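PDB 4X7G: precorrin-6A reductase from Rhodobacter capsulatus, which catalyses the NADPH-dependent reduction of the precorrin-6A macrocycle during cobalamin biosynthesis. Local coordinates for residues Ala17-Asp22 / Gly236-Leu241; Asp166-Ile171 / Thr182-Ser187; Ala121-Ala126 / Arg140-Ala145. One frame throughout, in Å; residues are numbered along the deposited sequence. Where two conformers were deposited one is given.

Contact 1 of 3, residues Ala17-Asp22 / Gly236-Leu241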
loop_
_atom_site.group_PDB
_atom_site.type_symbol
_atom_site.label_atom_id
_atom_site.label_comp_id
_atom_site.label_asym_id
_atom_site.label_seq_id
_atom_site.Cartn_x
_atom_site.Cartn_y
_atom_site.Cartn_z
ATOM N N ALA A 17 -3.546 12.898 -5.637
ATOM C CA ALA A 17 -3.121 13.383 -6.996
ATOM C C ALA A 17 -4.278 14.077 -7.669
ATOM O O ALA A 17 -4.081 15.164 -8.269
ATOM C CB ALA A 17 -2.666 12.234 -7.813
ATOM N N LYS A 18 -5.480 13.566 -7.589
ATOM C CA LYS A 18 -6.651 14.197 -8.168
ATOM C C LYS A 18 -6.897 15.527 -7.533
ATOM O O LYS A 18 -7.184 16.521 -8.265
ATOM C CB LYS A 18 -7.807 13.282 -8.042
ATOM C CG LYS A 18 -9.024 13.966 -8.613
ATOM C CD LYS A 18 -10.353 13.293 -8.502
ATOM C CE LYS A 18 -11.512 14.236 -8.905
ATOM N NZ LYS A 18 -11.206 15.067 -10.140
ATOM N N THR A 19 -6.826 15.624 -6.224
ATOM C CA THR A 19 -7.018 16.853 -5.510
ATOM C C THR A 19 -5.988 17.917 -5.924
ATOM O O THR A 19 -6.269 19.110 -6.080
ATOM C CB THR A 19 -6.933 16.560 -3.986
ATOM O OG1 THR A 19 -8.048 15.703 -3.664
ATOM C CG2 THR A 19 -6.989 17.797 -3.149
ATOM N N LEU A 20 -4.740 17.529 -5.939
ATOM C CA LEU A 20 -3.616 18.414 -6.292
ATOM C C LEU A 20 -3.782 18.945 -7.713
ATOM O O LEU A 20 -3.576 20.131 -7.985
ATOM C CB LEU A 20 -2.281 17.784 -6.086
ATOM C CG LEU A 20 -1.946 17.421 -4.671
ATOM C CD1 LEU A 20 -0.627 16.677 -4.638
ATOM C CD2 LEU A 20 -1.946 18.615 -3.764
ATOM N N ALA A 21 -4.139 18.083 -8.646
ATOM C CA ALA A 21 -4.401 18.549 -9.989
ATOM C C ALA A 21 -5.566 19.455 -9.962
ATOM O O ALA A 21 -5.522 20.592 -10.595
ATOM C CB ALA A 21 -4.661 17.376 -10.930
ATOM N N ASP A 22 -6.658 19.134 -9.342
ATOM C CA ASP A 22 -7.819 19.973 -9.388
ATOM C C ASP A 22 -7.561 21.311 -8.784
ATOM O O ASP A 22 -8.084 22.348 -9.260
ATOM C CB ASP A 22 -9.004 19.368 -8.707
ATOM C CG ASP A 22 -9.627 18.228 -9.509
ATOM O OD1 ASP A 22 -9.187 18.000 -10.648
ATOM O OD2 ASP A 22 -10.389 17.568 -8.797
ATOM N N GLY A 236 -6.324 16.485 6.193
ATOM C CA GLY A 236 -5.082 16.680 6.915
ATOM C C GLY A 236 -3.886 17.039 6.022
ATOM O O GLY A 236 -3.116 17.887 6.370
ATOM N N VAL A 237 -3.763 16.401 4.877
ATOM C CA VAL A 237 -2.668 16.680 3.979
ATOM C C VAL A 237 -2.831 18.094 3.473
ATOM O O VAL A 237 -1.866 18.864 3.402
ATOM C CB VAL A 237 -2.613 15.663 2.799
ATOM C CG1 VAL A 237 -1.651 16.156 1.764
ATOM C CG2 VAL A 237 -2.368 14.298 3.266
HETATM N N MSE A 238 -4.036 18.508 3.109
HETATM C CA MSE A 238 -4.195 19.784 2.527
HETATM C C MSE A 238 -3.908 20.893 3.572
HETATM O O MSE A 238 -3.309 21.886 3.257
HETATM C CB MSE A 238 -5.589 19.967 1.975
HETATM C CG MSE A 238 -5.814 18.940 0.798
HETATM SE SE MSE A 238 -4.395 18.593 -0.577
HETATM C CE MSE A 238 -4.339 20.424 -1.199
ATOM N N GLY A 239 -4.326 20.667 4.825
ATOM C CA GLY A 239 -3.983 21.642 5.920
ATOM C C GLY A 239 -2.500 21.695 6.157
ATOM O O GLY A 239 -1.940 22.780 6.370
ATOM N N TRP A 240 -1.826 20.540 6.181
ATOM C CA TRP A 240 -0.378 20.501 6.353
ATOM C C TRP A 240 0.299 21.243 5.262
ATOM O O TRP A 240 1.237 22.035 5.501
ATOM C CB TRP A 240 0.048 19.037 6.467
ATOM C CG TRP A 240 1.515 18.813 6.684
ATOM C CD1 TRP A 240 2.113 18.530 7.908
ATOM C CD2 TRP A 240 2.549 18.821 5.740
ATOM N NE1 TRP A 240 3.442 18.374 7.752
ATOM C CE2 TRP A 240 3.763 18.566 6.438
ATOM C CE3 TRP A 240 2.592 18.956 4.347
ATOM C CZ2 TRP A 240 4.957 18.528 5.798
ATOM C CZ3 TRP A 240 3.791 18.880 3.720
ATOM C CH2 TRP A 240 4.975 18.663 4.410
ATOM N N LEU A 241 -0.130 21.074 3.982
ATOM C CA LEU A 241 0.535 21.738 2.924
ATOM C C LEU A 241 0.368 23.263 3.060
ATOM O O LEU A 241 1.337 24.003 2.869
ATOM C CB LEU A 241 -0.056 21.304 1.558
ATOM C CG LEU A 241 0.380 19.953 1.053
ATOM C CD1 LEU A 241 -0.490 19.446 -0.103
ATOM C CD2 LEU A 241 1.805 19.982 0.644
#
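The helix segments carrying L20 and M238 approach to 11.8 Å between their axes at a signed crossing angle of -46°, with the CA atoms of L20 and M238 nearest at 8.9 Å. At so wide a spacing the helices meet through side chains alone, and the contact is entirely apolar. M238, present as selenomethionine, is central: it meets T19 tip to tip, with SE 3.7 Å from T19 CG2 in the conformer described. The T19 torsion (chi1 -65°) sets OG1 beside its own backbone N, where it hydrogen-bonds the carbonyl oxygen of R15, and sends CG2 outward to the selenium. The M238 chain bends at chi2 and chi3, so it curls across L20 instead of extending past it, and CE comes to 3.9 Å from L20 CD2. The same L20 methyl also touches L241, its CD2 lying 4.0 Å from L241 CD1. One leucine branch is thus shared between side chains of neighbouring turns, and the pair L20/L241 forms the buried end of the contact. On the solvent side of 17-22, K18 NZ and D22 OD2 form a one-turn salt bridge of 3.0 Å, in the conformer described, that uses the syn lone pair of the carboxylate. Below the helices lies the N-terminal parallel sheet: L20 and L241 both rest on L4 of strand 4-7, L241 also reaches I69 of strand 67-70, and helix 234-243 follows strand 229-231, which fills the sheet edge beside 93-97 and is tied to it by the C95-C231 disulfide.

Contact 2 of 3, residues Asp166-Ile171 / Thr182-Ser187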
loop_
_atom_site.group_PDB
_atom_site.type_symbol
_atom_site.label_atom_id
_atom_site.label_comp_id
_atom_site.label_asym_id
_atom_site.label_seq_id
_atom_site.Cartn_x
_atom_site.Cartn_y
_atom_site.Cartn_z
ATOM N N ASP A 166 0.111 -25.768 -4.498
ATOM C CA ASP A 166 -1.363 -25.740 -4.714
ATOM C C ASP A 166 -1.846 -24.295 -4.649
ATOM O O ASP A 166 -2.073 -23.775 -3.541
ATOM C CB ASP A 166 -2.059 -26.618 -3.740
ATOM C CG ASP A 166 -3.590 -26.658 -3.885
ATOM O OD1 ASP A 166 -4.127 -25.944 -4.713
ATOM O OD2 ASP A 166 -4.207 -27.415 -3.098
ATOM N N ALA A 167 -1.898 -23.663 -5.803
ATOM C CA ALA A 167 -2.277 -22.271 -5.833
ATOM C C ALA A 167 -2.908 -21.882 -7.167
ATOM O O ALA A 167 -2.527 -22.446 -8.200
ATOM C CB ALA A 167 -1.072 -21.428 -5.572
ATOM N N ARG A 168 -3.861 -20.976 -7.085
ATOM C CA ARG A 168 -4.485 -20.372 -8.256
ATOM C C ARG A 168 -4.320 -18.898 -8.105
ATOM O O ARG A 168 -4.532 -18.391 -6.959
ATOM C CB ARG A 168 -6.008 -20.706 -8.217
ATOM C CG ARG A 168 -6.849 -20.284 -9.390
ATOM C CD ARG A 168 -8.211 -20.664 -9.242
ATOM N NE ARG A 168 -9.094 -19.694 -8.697
ATOM C CZ ARG A 168 -9.419 -18.561 -9.339
ATOM N NH1 ARG A 168 -8.819 -18.187 -10.477
ATOM N NH2 ARG A 168 -10.332 -17.783 -8.758
ATOM N N ALA A 169 -4.004 -18.168 -9.182
ATOM C CA ALA A 169 -3.987 -16.698 -9.116
ATOM C C ALA A 169 -5.120 -16.044 -9.863
ATOM O O ALA A 169 -5.321 -16.387 -11.080
ATOM C CB ALA A 169 -2.709 -16.204 -9.604
ATOM N N VAL A 170 -5.692 -15.021 -9.301
ATOM C CA VAL A 170 -6.521 -14.075 -10.068
ATOM C C VAL A 170 -5.661 -12.904 -10.424
ATOM O O VAL A 170 -4.840 -12.463 -9.619
ATOM C CB VAL A 170 -7.739 -13.660 -9.291
ATOM C CG1 VAL A 170 -8.609 -14.854 -8.954
ATOM C CG2 VAL A 170 -7.479 -12.951 -8.064
ATOM N N ILE A 171 -5.767 -12.418 -11.642
ATOM C CA ILE A 171 -4.966 -11.284 -12.121
ATOM C C ILE A 171 -5.861 -10.052 -12.072
ATOM O O ILE A 171 -6.848 -9.951 -12.814
ATOM C CB ILE A 171 -4.406 -11.513 -13.534
ATOM C CG1 ILE A 171 -3.712 -12.847 -13.596
ATOM C CG2 ILE A 171 -3.525 -10.353 -13.932
ATOM C CD1 ILE A 171 -2.609 -13.086 -12.578
ATOM N N THR A 182 -16.508 -10.460 -1.964
ATOM C CA THR A 182 -17.430 -11.462 -1.490
ATOM C C THR A 182 -17.554 -12.567 -2.515
ATOM O O THR A 182 -17.480 -13.770 -2.185
ATOM C CB THR A 182 -18.798 -10.862 -1.109
ATOM O OG1 THR A 182 -18.616 -9.914 -0.093
ATOM C CG2 THR A 182 -19.757 -11.923 -0.627
ATOM N N GLU A 183 -17.753 -12.245 -3.777
ATOM C CA GLU A 183 -17.907 -13.266 -4.786
ATOM C C GLU A 183 -16.655 -14.090 -4.928
ATOM O O GLU A 183 -16.736 -15.305 -5.103
ATOM C CB GLU A 183 -18.298 -12.581 -6.128
ATOM C CG GLU A 183 -18.254 -13.498 -7.317
ATOM C CD GLU A 183 -19.230 -14.622 -7.315
ATOM O OE1 GLU A 183 -20.170 -14.557 -6.587
ATOM O OE2 GLU A 183 -19.045 -15.656 -8.000
ATOM N N LEU A 184 -15.483 -13.490 -4.867
ATOM C CA LEU A 184 -14.239 -14.238 -4.933
ATOM C C LEU A 184 -14.086 -15.208 -3.776
ATOM O O LEU A 184 -13.766 -16.364 -3.987
ATOM C CB LEU A 184 -13.118 -13.249 -4.994
ATOM C CG LEU A 184 -11.719 -13.889 -5.097
ATOM C CD1 LEU A 184 -11.661 -14.761 -6.344
ATOM C CD2 LEU A 184 -10.656 -12.841 -5.045
ATOM N N LEU A 185 -14.282 -14.729 -2.583
ATOM C CA LEU A 185 -14.086 -15.613 -1.421
ATOM C C LEU A 185 -15.085 -16.746 -1.433
ATOM O O LEU A 185 -14.777 -17.877 -1.030
ATOM C CB LEU A 185 -14.221 -14.825 -0.134
ATOM C CG LEU A 185 -13.194 -13.780 0.147
ATOM C CD1 LEU A 185 -13.467 -12.997 1.431
ATOM C CD2 LEU A 185 -11.842 -14.373 0.313
ATOM N N ARG A 186 -16.351 -16.451 -1.852
ATOM C CA ARG A 186 -17.312 -17.575 -2.089
ATOM C C ARG A 186 -16.887 -18.566 -3.168
ATOM O O ARG A 186 -16.868 -19.797 -2.963
ATOM C CB ARG A 186 -18.650 -16.952 -2.469
ATOM C CG ARG A 186 -19.351 -16.229 -1.335
ATOM C CD ARG A 186 -20.891 -16.288 -1.482
ATOM N NE ARG A 186 -21.267 -15.869 -2.804
ATOM C CZ ARG A 186 -21.541 -16.653 -3.839
ATOM N NH1 ARG A 186 -21.754 -17.982 -3.760
ATOM N NH2 ARG A 186 -21.741 -16.039 -4.984
ATOM N N SER A 187 -16.596 -18.087 -4.306
ATOM C CA SER A 187 -16.301 -18.957 -5.445
ATOM C C SER A 187 -15.094 -19.860 -5.198
ATOM O O SER A 187 -15.087 -21.070 -5.547
ATOM C CB SER A 187 -16.185 -18.111 -6.684
ATOM O OG SER A 187 -14.979 -17.429 -6.825
HETATM O O HOH W 1 -12.797 -18.915 -7.605
#
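V170 and L184 make the close part of this contact: V170 CG1 stands 4.0 Å from L184 CD1, the two branched side chains meeting at a slant. L184 extends its CG away from the backbone N (chi1 -179°), which carries CD1 off the helix and toward the strand. Beneath them L184 also touches L151 and R153 of the adjoining strand 149-154, and the CA atoms of V170 and L184 remain 9.3 Å apart. Strand 167-171 is the outermost of the C-terminal parallel sheet, and helix 178-187 leads from it to strand 192-196: a beta-alpha-beta crossover of the Rossmann-like domain, which passes over strands 149-154 and 129-132. The other side of the contact is loose and wet. R168, exposed and bent at chi3 (95°), slides past L184 in the opposite direction and puts NH2 4.1 Å from L184 CD1, while its NE forms a salt bridge with E188. A water joins R168 to the end of the helix, 2.8 Å from S187 OG and held by a weak bond to R168 NH2 at 2.9 Å. Farther out, E183 OE1 and R186 NH2 pair at 2.7 Å in the conformer described, along the exposed flank of the helix. The L184 side chain lies about 7 Å from the bound precorrin.

Contact 3 of 3, residues Ala121-Ala126 / Arg140-Ala145; sequences AALPQA and RDFSAA
In the C-terminal Rossmann-like domain, L123 at the exit of helix 116-122 packs against F142 and A145 of the loop between strands 129-132 and 149-154. A single methyl group does most of the work: L123 CD1 reaches the rim of the F142 ring, in the ring plane, 3.8 Å from CD2 and 3.9 Å from CE2. Because CD1 lies in that plane, it meets the C-H rim and not the pi face; the two side chains cross at about a right angle. A145 is a looser neighbour, its CB 4.5 Å from L123 CD1. The loop that presents F142 and A145 is coiled by successive bonds spanning three residues each, including S143 N to R140 O at 3.0 Å and A145 N to F142 O at 2.9 Å. This coiling turns the phenyl ring and the A145 methyl inward together. All three touching residues are buried: L123 also rests on V130 and I218 of the sheet, while F142 touches L132 and, with A145, V120 of helix 116-122. Such a layer of apolar side chains between a parallel sheet and the segments that flank it is typical of the Rossmann-like alpha/beta sandwich.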
loop_
_atom_site.group_PDB
_atom_site.type_symbol
_atom_site.label_atom_id
_atom_site.label_comp_id
_atom_site.label_asym_id
_atom_site.label_seq_id
_atom_site.Cartn_x
_atom_site.Cartn_y
_atom_site.Cartn_z
ATOM N N ALA A 121 3.300 -19.034 10.190
ATOM C CA ALA A 121 3.217 -19.893 11.404
ATOM C C ALA A 121 1.866 -19.950 11.976
ATOM O O ALA A 121 1.563 -20.890 12.726
ATOM C CB ALA A 121 4.238 -19.424 12.394
ATOM N N ALA A 122 0.977 -18.973 11.735
ATOM C CA ALA A 122 -0.374 -18.939 12.256
ATOM C C ALA A 122 -1.314 -19.846 11.598
ATOM O O ALA A 122 -2.393 -20.149 12.121
ATOM C CB ALA A 122 -0.902 -17.487 12.242
ATOM N N LEU A 123 -1.015 -20.232 10.343
ATOM C CA LEU A 123 -1.937 -21.060 9.618
ATOM C C LEU A 123 -2.108 -22.441 10.288
ATOM O O LEU A 123 -1.099 -22.917 10.864
ATOM C CB LEU A 123 -1.450 -21.269 8.203
ATOM C CG LEU A 123 -1.512 -19.990 7.336
ATOM C CD1 LEU A 123 -0.879 -20.256 5.978
ATOM C CD2 LEU A 123 -2.913 -19.541 7.162
ATOM N N PRO A 124 -3.257 -23.015 10.194
ATOM C CA PRO A 124 -3.414 -24.360 10.799
ATOM C C PRO A 124 -2.581 -25.400 10.136
ATOM O O PRO A 124 -2.091 -25.272 9.006
ATOM C CB PRO A 124 -4.880 -24.586 10.622
ATOM C CG PRO A 124 -5.238 -23.860 9.379
ATOM C CD PRO A 124 -4.403 -22.611 9.345
ATOM N N GLN A 125 -2.371 -26.539 10.861
ATOM C CA GLN A 125 -1.651 -27.614 10.282
ATOM C C GLN A 125 -2.366 -28.363 9.117
ATOM O O GLN A 125 -1.762 -28.666 8.110
ATOM C CB GLN A 125 -1.237 -28.573 11.452
ATOM C CG GLN A 125 -0.339 -29.673 10.935
ATOM C CD GLN A 125 1.034 -29.114 10.583
ATOM O OE1 GLN A 125 1.434 -27.971 10.999
ATOM N NE2 GLN A 125 1.747 -29.835 9.743
ATOM N N ALA A 126 -3.600 -28.670 9.344
ATOM C CA ALA A 126 -4.430 -29.391 8.354
ATOM C C ALA A 126 -4.694 -28.469 7.163
ATOM O O ALA A 126 -4.914 -27.228 7.369
ATOM C CB ALA A 126 -5.744 -29.655 9.028
ATOM N N ARG A 140 6.567 -16.160 -1.515
ATOM C CA ARG A 140 7.474 -17.194 -1.269
ATOM C C ARG A 140 7.568 -17.607 0.209
ATOM O O ARG A 140 7.911 -18.705 0.549
ATOM C CB ARG A 140 8.992 -16.841 -1.605
ATOM C CG ARG A 140 9.519 -17.339 -2.949
ATOM C CD ARG A 140 10.756 -16.530 -3.313
ATOM N NE ARG A 140 12.013 -16.863 -2.606
ATOM C CZ ARG A 140 12.954 -17.704 -3.022
ATOM N NH1 ARG A 140 12.764 -18.412 -4.144
ATOM N NH2 ARG A 140 14.124 -17.805 -2.341
ATOM N N ASP A 141 7.275 -16.691 1.115
ATOM C CA ASP A 141 7.319 -17.032 2.531
ATOM C C ASP A 141 6.427 -18.237 2.868
ATOM O O ASP A 141 6.645 -19.061 3.718
ATOM C CB ASP A 141 6.929 -15.858 3.410
ATOM C CG ASP A 141 7.695 -14.616 3.193
ATOM O OD1 ASP A 141 8.673 -14.604 2.462
ATOM O OD2 ASP A 141 7.372 -13.571 3.749
ATOM N N PHE A 142 5.269 -18.337 2.129
ATOM C CA PHE A 142 4.287 -19.370 2.358
ATOM C C PHE A 142 4.613 -20.730 1.810
ATOM O O PHE A 142 3.969 -21.690 2.079
ATOM C CB PHE A 142 2.856 -18.907 1.919
ATOM C CG PHE A 142 2.377 -17.831 2.820
ATOM C CD1 PHE A 142 2.810 -16.556 2.689
ATOM C CD2 PHE A 142 1.530 -18.113 3.887
ATOM C CE1 PHE A 142 2.390 -15.589 3.585
ATOM C CE2 PHE A 142 1.106 -17.113 4.736
ATOM C CZ PHE A 142 1.560 -15.890 4.628
ATOM N N SER A 143 5.764 -20.780 1.125
ATOM C CA SER A 143 6.368 -22.030 0.764
ATOM C C SER A 143 6.854 -22.787 1.980
ATOM O O SER A 143 7.108 -23.987 1.885
ATOM C CB SER A 143 7.568 -21.823 -0.183
ATOM O OG SER A 143 8.678 -21.122 0.471
ATOM N N ALA A 144 6.848 -22.174 3.133
ATOM C CA ALA A 144 7.095 -22.893 4.399
ATOM C C ALA A 144 5.869 -23.576 4.944
ATOM O O ALA A 144 5.926 -24.388 5.863
ATOM C CB ALA A 144 7.601 -21.897 5.388
ATOM N N ALA A 145 4.682 -23.314 4.346
ATOM C CA ALA A 145 3.467 -24.025 4.676
ATOM C C ALA A 145 2.839 -24.501 3.392
ATOM O O ALA A 145 1.695 -24.040 2.962
ATOM C CB ALA A 145 2.491 -23.195 5.538
#

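Contact 1 lies on the far side of the chain's centre from contacts 2 and 3, whose own centres are 18 Å apart. It belongs to the N-terminal domain, they to the C-terminal one. Contacts 1 and 3 hold comparable elements: in each, the segment after a central strand (4-7 or 129-132) meets a helix, or the residue just past it, that follows an edge strand (229-231 or 109-113). Those edge strands complete sheets otherwise built by the other half of the chain, consistent with the reported strand swap. Contact 3 is fully buried and apolar, contact 1 partly buried and apolar. Contact 2, within one crossover at the surface, adds water and charge to a small apolar patch.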